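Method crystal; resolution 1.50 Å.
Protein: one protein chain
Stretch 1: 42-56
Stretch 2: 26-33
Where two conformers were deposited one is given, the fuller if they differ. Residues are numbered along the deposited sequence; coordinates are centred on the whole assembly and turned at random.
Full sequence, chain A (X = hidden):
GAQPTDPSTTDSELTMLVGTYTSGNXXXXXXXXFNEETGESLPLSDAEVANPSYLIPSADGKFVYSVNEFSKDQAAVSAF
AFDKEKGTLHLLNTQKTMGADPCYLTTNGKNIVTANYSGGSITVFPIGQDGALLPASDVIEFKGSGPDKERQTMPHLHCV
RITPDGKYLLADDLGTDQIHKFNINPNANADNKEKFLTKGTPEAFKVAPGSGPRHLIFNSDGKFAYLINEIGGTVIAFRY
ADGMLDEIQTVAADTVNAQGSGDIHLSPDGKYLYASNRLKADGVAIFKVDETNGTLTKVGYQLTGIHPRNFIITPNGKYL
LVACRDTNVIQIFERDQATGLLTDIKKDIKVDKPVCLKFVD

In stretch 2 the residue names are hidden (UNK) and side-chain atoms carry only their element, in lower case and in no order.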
ATOM      1  N   LEU A  42     -19.023  11.314  -4.414  1.00 30.18           N
ATOM      2  CA  LEU A  42     -20.097  11.499  -3.483  1.00 30.91           C
ATOM      3  C   LEU A  42     -19.745  10.909  -2.113  1.00 32.35           C
ATOM      4  O   LEU A  42     -19.450   9.714  -2.077  1.00 28.92           O
ATOM      5  CB  LEU A  42     -21.333  10.751  -4.028  1.00 33.39           C
ATOM      6  CG  LEU A  42     -22.686  11.134  -3.467  1.00 40.99           C
ATOM      7  CD1 LEU A  42     -23.239  12.363  -4.172  1.00 43.60           C
ATOM      8  CD2 LEU A  42     -23.662   9.983  -3.625  1.00 44.58           C
ATOM      9  N   PRO A  43     -19.832  11.670  -0.991  1.00 30.66           N
ATOM     10  CA  PRO A  43     -19.569  11.072   0.324  1.00 29.74           C
ATOM     11  C   PRO A  43     -20.655  10.059   0.675  1.00 31.92           C
ATOM     12  O   PRO A  43     -21.832  10.271   0.358  1.00 32.12           O
ATOM     13  CB  PRO A  43     -19.583  12.284   1.266  1.00 32.25           C
ATOM     14  CG  PRO A  43     -19.306  13.469   0.356  1.00 37.70           C
ATOM     15  CD  PRO A  43     -20.108  13.114  -0.861  1.00 34.01           C
ATOM     16  N   LEU A  44     -20.272   8.933   1.296  1.00 26.58           N
ATOM     17  CA  LEU A  44     -21.261   7.930   1.662  1.00 26.64           C
ATOM     18  C   LEU A  44     -21.356   7.818   3.165  1.00 28.81           C
ATOM     19  O   LEU A  44     -22.411   8.031   3.743  1.00 31.38           O
ATOM     20  CB  LEU A  44     -20.937   6.545   1.035  1.00 26.10           C
ATOM     21  CG  LEU A  44     -20.910   6.453  -0.501  1.00 29.83           C
ATOM     22  CD1 LEU A  44     -20.402   5.087  -0.949  1.00 27.92           C
ATOM     23  CD2 LEU A  44     -22.297   6.693  -1.104  1.00 33.54           C
ATOM     24  N   SER A  45     -20.256   7.463   3.819  1.00 25.47           N
ATOM     25  CA  SER A  45     -20.305   7.247   5.256  1.00 24.93           C
ATOM     26  C   SER A  45     -18.934   7.466   5.847  1.00 26.19           C
ATOM     27  O   SER A  45     -18.014   7.881   5.153  1.00 25.71           O
ATOM     28  CB  SER A  45     -20.792   5.820   5.554  1.00 26.71           C
ATOM     29  OG  SER A  45     -21.100   5.624   6.923  1.00 30.90           O
ATOM     30  N   ASP A  46     -18.806   7.202   7.126  1.00 25.97           N
ATOM     31  CA  ASP A  46     -17.532   7.277   7.814  1.00 26.03           C
ATOM     32  C   ASP A  46     -17.560   6.364   9.004  1.00 30.76           C
ATOM     33  O   ASP A  46     -18.631   5.928   9.421  1.00 32.69           O
ATOM     34  CB  ASP A  46     -17.176   8.721   8.222  1.00 27.93           C
ATOM     35  CG  ASP A  46     -18.183   9.373   9.136  1.00 40.46           C
ATOM     36  OD1 ASP A  46     -18.326   8.904  10.286  1.00 42.49           O
ATOM     37  OD2 ASP A  46     -18.804  10.378   8.714  1.00 42.22           O
ATOM     38  N   ALA A  47     -16.387   6.033   9.522  1.00 25.63           N
ATOM     39  CA  ALA A  47     -16.259   5.170  10.687  1.00 24.47           C
ATOM     40  C   ALA A  47     -15.254   5.775  11.641  1.00 26.79           C
ATOM     41  O   ALA A  47     -14.163   6.171  11.215  1.00 24.83           O
ATOM     42  CB  ALA A  47     -15.828   3.761  10.275  1.00 24.51           C
ATOM     43  N   GLU A  48     -15.634   5.883  12.918  1.00 24.77           N
ATOM     44  CA  GLU A  48     -14.750   6.371  13.968  1.00 26.24           C
ATOM     45  C   GLU A  48     -13.768   5.256  14.295  1.00 28.48           C
ATOM     46  O   GLU A  48     -14.156   4.193  14.796  1.00 29.56           O
ATOM     47  CB  GLU A  48     -15.530   6.826  15.202  1.00 29.98           C
ATOM     48  CG  GLU A  48     -16.196   8.166  14.967  1.00 41.05           C
ATOM     49  CD  GLU A  48     -16.388   9.072  16.166  1.00 57.90           C
ATOM     50  OE1 GLU A  48     -15.737   8.849  17.213  1.00 63.71           O
ATOM     51  OE2 GLU A  48     -17.174  10.035  16.041  1.00 43.18           O
ATOM     52  N   VAL A  49     -12.506   5.489  13.926  1.00 23.54           N
ATOM     53  CA  VAL A  49     -11.378   4.551  14.056  0.50 22.23           C
ATOM     54  C   VAL A  49     -10.117   5.366  14.286  1.00 25.93           C
ATOM     55  O   VAL A  49      -9.919   6.322  13.564  1.00 25.73           O
ATOM     56  CB  VAL A  49     -11.187   3.649  12.795  0.50 25.27           C
ATOM     57  CG1 VAL A  49     -10.350   2.420  13.131  0.50 24.28           C
ATOM     58  CG2 VAL A  49     -12.505   3.245  12.147  0.50 24.88           C
ATOM     59  N   ALA A  50      -9.262   4.977  15.230  1.00 25.86           N
ATOM     60  CA  ALA A  50      -8.038   5.729  15.489  1.00 25.53           C
ATOM     61  C   ALA A  50      -6.908   5.356  14.545  1.00 24.55           C
ATOM     62  O   ALA A  50      -6.639   4.175  14.338  1.00 22.42           O
ATOM     63  CB  ALA A  50      -7.614   5.506  16.920  1.00 27.59           C
ATOM     64  N   ASN A  51      -6.269   6.392  13.931  1.00 22.15           N
ATOM     65  CA  ASN A  51      -5.143   6.281  12.997  1.00 20.12           C
ATOM     66  C   ASN A  51      -5.248   5.072  12.037  1.00 21.51           C
ATOM     67  O   ASN A  51      -4.321   4.250  11.967  1.00 18.54           O
ATOM     68  CB  ASN A  51      -3.809   6.243  13.722  1.00 22.44           C
ATOM     69  CG  ASN A  51      -3.424   7.580  14.271  1.00 30.22           C
ATOM     70  OD1 ASN A  51      -3.896   8.617  13.815  1.00 26.86           O
ATOM     71  ND2 ASN A  51      -2.711   7.559  15.382  1.00 32.26           N
ATOM     72  N   PRO A  52      -6.342   4.986  11.252  1.00 18.52           N
ATOM     73  CA  PRO A  52      -6.437   3.919  10.239  1.00 17.40           C
ATOM     74  C   PRO A  52      -5.631   4.324   8.986  1.00 19.01           C
ATOM     75  O   PRO A  52      -6.193   4.663   7.933  1.00 17.82           O
ATOM     76  CB  PRO A  52      -7.941   3.849   9.981  1.00 19.91           C
ATOM     77  CG  PRO A  52      -8.411   5.267  10.145  1.00 23.84           C
ATOM     78  CD  PRO A  52      -7.522   5.888  11.202  1.00 20.67           C
ATOM     79  N   SER A  53      -4.286   4.376   9.139  1.00 16.16           N
ATOM     80  CA  SER A  53      -3.437   4.925   8.074  1.00 15.32           C
ATOM     81  C   SER A  53      -3.272   4.009   6.855  1.00 18.37           C
ATOM     82  O   SER A  53      -2.785   4.448   5.807  1.00 18.04           O
ATOM     83  CB  SER A  53      -2.077   5.308   8.619  1.00 19.07           C
ATOM     84  OG  SER A  53      -1.421   4.125   9.026  1.00 17.59           O
ATOM     85  N   TYR A  54      -3.657   2.757   6.999  1.00 16.54           N
ATOM     86  CA  TYR A  54      -3.655   1.809   5.903  1.00 15.31           C
ATOM     87  C   TYR A  54      -4.802   0.865   6.130  1.00 15.98           C
ATOM     88  O   TYR A  54      -5.079   0.469   7.267  1.00 17.13           O
ATOM     89  CB  TYR A  54      -2.301   1.043   5.764  1.00 16.43           C
ATOM     90  CG  TYR A  54      -2.005   0.706   4.321  1.00 18.73           C
ATOM     91  CD1 TYR A  54      -1.390   1.637   3.484  1.00 21.52           C
ATOM     92  CD2 TYR A  54      -2.456  -0.487   3.753  1.00 20.00           C
ATOM     93  CE1 TYR A  54      -1.246   1.402   2.118  1.00 25.68           C
ATOM     94  CE2 TYR A  54      -2.293  -0.741   2.384  1.00 20.00           C
ATOM     95  CZ  TYR A  54      -1.688   0.211   1.578  1.00 25.06           C
ATOM     96  OH  TYR A  54      -1.519   0.017   0.218  1.00 30.03           O
ATOM     97  N   LEU A  55      -5.460   0.503   5.059  1.00 13.10           N
ATOM     98  CA  LEU A  55      -6.581  -0.416   5.128  1.00 14.11           C
ATOM     99  C   LEU A  55      -6.693  -1.184   3.827  1.00 17.24           C
ATOM    100  O   LEU A  55      -6.172  -0.774   2.785  1.00 16.38           O
ATOM    101  CB  LEU A  55      -7.906   0.334   5.440  1.00 16.59           C
ATOM    102  CG  LEU A  55      -8.256   1.563   4.584  1.00 21.27           C
ATOM    103  CD1 LEU A  55      -8.831   1.167   3.250  1.00 24.32           C
ATOM    104  CD2 LEU A  55      -9.316   2.396   5.273  1.00 23.51           C
ATOM    105  N   ILE A  56      -7.410  -2.293   3.908  1.00 15.02           N
ATOM    106  CA  ILE A  56      -7.655  -3.136   2.748  1.00 14.53           C
ATOM    107  C   ILE A  56      -9.010  -3.733   2.803  1.00 16.64           C
ATOM    108  O   ILE A  56      -9.470  -4.137   3.864  1.00 17.00           O
ATOM    109  CB  ILE A  56      -6.574  -4.286   2.641  1.00 17.64           C
ATOM    110  CG1 ILE A  56      -6.510  -5.190   3.888  1.00 18.10           C
ATOM    111  CG2 ILE A  56      -5.197  -3.762   2.178  1.00 18.52           C
ATOM    112  CD1 ILE A  56      -5.826  -6.534   3.577  1.00 22.42           C
ATOM    113  N   UNK A  26     -10.035  14.425  11.631  1.00 28.34           N
ATOM    114  CA  UNK A  26     -10.547  13.207  10.997  1.00 26.67           C
ATOM    115  C   UNK A  26     -11.164  12.238  12.001  1.00 28.35           C
ATOM    116  O   UNK A  26     -10.585  12.030  13.067  1.00 29.78           O
ATOM    117  c   UNK A  26      -9.431  12.473  10.266  1.00 27.90           C
ATOM    118  o   UNK A  26      -9.897  11.212   9.821  1.00 27.69           O
ATOM    119  N   UNK A  27     -12.319  11.633  11.653  1.00 26.43           N
ATOM    120  CA  UNK A  27     -12.976  10.637  12.502  0.50 26.60           C
ATOM    121  C   UNK A  27     -12.308   9.273  12.345  1.00 27.36           C
ATOM    122  O   UNK A  27     -12.368   8.442  13.247  1.00 26.86           O
ATOM    123  c   UNK A  27     -17.662  12.646  12.483  0.50 56.58           C
ATOM    124  c   UNK A  27     -14.474  10.500  12.176  0.50 30.02           C
ATOM    125  c   UNK A  27     -16.762  11.493  12.125  0.50 49.95           C
ATOM    126  c   UNK A  27     -15.344  11.658  12.645  0.50 44.53           C
ATOM    127  n   UNK A  27     -18.123  12.578  13.894  0.50 64.54           N
ATOM    128  N   UNK A  28     -11.700   9.046  11.182  1.00 24.77           N
ATOM    129  CA  UNK A  28     -11.044   7.779  10.900  1.00 24.44           C
ATOM    130  C   UNK A  28     -11.121   7.387   9.448  1.00 23.74           C
ATOM    131  O   UNK A  28     -10.272   7.785   8.650  1.00 24.00           O
ATOM    132  N   UNK A  29     -12.082   6.513   9.116  1.00 20.07           N
ATOM    133  CA  UNK A  29     -12.228   6.036   7.723  1.00 18.06           C
ATOM    134  C   UNK A  29     -13.403   6.731   7.084  1.00 21.73           C
ATOM    135  O   UNK A  29     -14.483   6.763   7.673  1.00 22.33           O
ATOM    136  c   UNK A  29     -12.412   4.487   7.650  1.00 20.61           C
ATOM    137  c   UNK A  29     -11.209   3.762   8.263  1.00 19.26           C
ATOM    138  c   UNK A  29     -12.614   4.037   6.203  1.00 20.44           C
ATOM    139  c   UNK A  29     -11.440   2.258   8.477  1.00 19.92           C
ATOM    140  N   UNK A  30     -13.217   7.197   5.854  1.00 19.18           N
ATOM    141  CA  UNK A  30     -14.271   7.847   5.095  1.00 20.05           C
ATOM    142  C   UNK A  30     -14.520   7.042   3.841  1.00 24.05           C
ATOM    143  O   UNK A  30     -13.576   6.491   3.252  1.00 22.72           O
ATOM    144  c   UNK A  30     -12.591  10.279   6.686  1.00 23.42           C
ATOM    145  c   UNK A  30     -12.503  11.069   7.829  1.00 26.58           C
ATOM    146  c   UNK A  30     -14.884  10.895   6.428  1.00 24.83           C
ATOM    147  c   UNK A  30     -14.810  11.682   7.578  1.00 27.31           C
ATOM    148  c   UNK A  30     -13.606  11.787   8.257  1.00 34.96           C
ATOM    149  c   UNK A  30     -13.882   9.286   4.755  1.00 20.69           C
ATOM    150  c   UNK A  30     -13.779  10.184   5.965  1.00 22.38           C
ATOM    151  o   UNK A  30     -13.500  12.547   9.393  1.00 38.48           O
ATOM    152  N   UNK A  31     -15.791   6.943   3.443  1.00 21.57           N
ATOM    153  CA  UNK A  31     -16.149   6.218   2.229  1.00 20.73           C
ATOM    154  C   UNK A  31     -16.870   7.146   1.258  1.00 23.56           C
ATOM    155  O   UNK A  31     -17.584   8.063   1.679  1.00 23.67           O
ATOM    156  c   UNK A  31     -16.209   3.951   3.357  1.00 21.90           C
ATOM    157  o   UNK A  31     -18.165   5.370   3.175  1.00 23.33           O
ATOM    158  c   UNK A  31     -16.966   4.984   2.514  1.00 22.67           C
ATOM    159  N   UNK A  32     -16.650   6.904  -0.037  1.00 20.94           N
ATOM    160  CA  UNK A  32     -17.175   7.730  -1.132  1.00 21.47           C
ATOM    161  C   UNK A  32     -17.563   6.891  -2.316  1.00 26.12           C
ATOM    162  O   UNK A  32     -16.986   5.831  -2.538  1.00 25.19           O
ATOM    163  c   UNK A  32     -15.547   9.707  -0.588  1.00 23.35           C
ATOM    164  c   UNK A  32     -14.595  11.452   1.380  1.00 25.13           C
ATOM    165  c   UNK A  32     -15.603  11.859   0.522  1.00 28.77           C
ATOM    166  c   UNK A  32     -14.545   9.313   0.295  1.00 24.38           C
ATOM    167  c   UNK A  32     -16.086   8.746  -1.624  1.00 23.04           C
ATOM    168  c   UNK A  32     -16.050  10.995  -0.485  1.00 25.97           C
ATOM    169  c   UNK A  32     -14.068  10.186   1.270  1.00 25.49           C
ATOM    170  N   UNK A  33     -18.485   7.405  -3.133  1.00 24.55           N
ATOM    171  CA  UNK A  33     -18.703   6.833  -4.438  1.00 24.97           C
ATOM    172  C   UNK A  33     -17.780   7.612  -5.380  1.00 27.81           C
ATOM    173  O   UNK A  33     -17.689   8.830  -5.248  1.00 30.32           O
ATOM    174  c   UNK A  33     -20.498   5.893  -5.962  1.00 34.49           C
ATOM    175  n   UNK A  33     -21.931   4.494  -4.591  1.00 43.17           N
ATOM    176  c   UNK A  33     -22.283   3.615  -3.663  1.00 45.34           C
ATOM    177  c   UNK A  33     -20.686   4.507  -5.352  1.00 41.67           C
ATOM    178  n   UNK A  33     -21.461   2.625  -3.322  1.00 42.62           N
ATOM    179  c   UNK A  33     -20.169   6.934  -4.885  1.00 27.20           C
ATOM    180  n   UNK A  33     -23.444   3.736  -3.042  1.00 40.17           N
TER
HETATM  181  O   HOH W   1     -19.285   9.546  14.604  1.00 30.83           O
HETATM  182  O   HOH W   2     -17.540  12.724  16.538  1.00 64.69           O

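Position 26 has two side-chain atoms, one carbon and then one oxygen. Neither touches stretch 1. A short unbranched hydroxyl side chain is serine, Ser26.

Position 27 carries four carbons in a row ending in a nitrogen. The nitrogen lies 3.5 Å from OE2 of Glu48, and the chain passes OD1 of Asp46. This is lysine, Lys27. Its NZ forms a salt bridge with Glu48 OE2, but the direct hydrogen bond is weak. Two waters also link these two atoms.

Position 28 has no side-chain atoms, so it is glycine, Gly28. Its phi/psi of 147/-98 would jam a CB against the preceding carbonyl oxygen. An ideal CB would also sit 2.5 Å from Val49 O and 2.6 Å from Ala47 O, both clashes.

Position 29 has four carbons, forked at the first, with one arm two carbons long. They pack against Ala47, Val49, Pro52 and Leu55. The fork at CB and the unequal arms identify isoleucine, Ile29. Its CG1 is 3.7 Å from Pro52 CB and 3.8 Å from Leu55 CD2, and its CD1 is 3.9 Å from Val49 CG2.

Position 30 shows one carbon and then a six-carbon ring bearing an oxygen. The ring comes close to Asp46 CB. This is tyrosine, Tyr30. Its CD2 is 3.6 Å from Asp46 CB. Its OH accepts a 2.7 Å hydrogen bond from Lys27 N, within its own stretch.

Position 31 has one carbon carrying an oxygen and a carbon. The oxygen is 3.0 Å from Ser45 N. One carbon carrying both an oxygen and a carbon is threonine, Thr31. The bond from Ser45 N to OG1 is weak.

Position 32 has one carbon and then a six-carbon ring with no oxygen. The ring lies beside Pro43. This is phenylalanine, Phe32. Its CE2 is 4.0 Å from Pro43 CG.

Position 33 has three carbons, a nitrogen, and a carbon carrying two more nitrogens. Leu44 CD1 lies over one face of that planar group. This is arginine, Arg33. Its NH1 is 3.6 Å from Leu44 CD1.

The contact is an antiparallel strand pairing. Ala47 and Ile29 exchange backbone bonds in both directions: Ala47 N to Ile29 O at 2.8 Å, and Ile29 N to Ala47 O at 3.0 Å. Leu42 and Arg33 do the same. Between these pairs, Thr31 O accepts a 2.9 Å bond from Leu44 N. Ile29 adds an apolar cluster that reaches beyond the paired strand to Pro52 and Leu55.

Stretch 2 (26-33) SKGIYTFR
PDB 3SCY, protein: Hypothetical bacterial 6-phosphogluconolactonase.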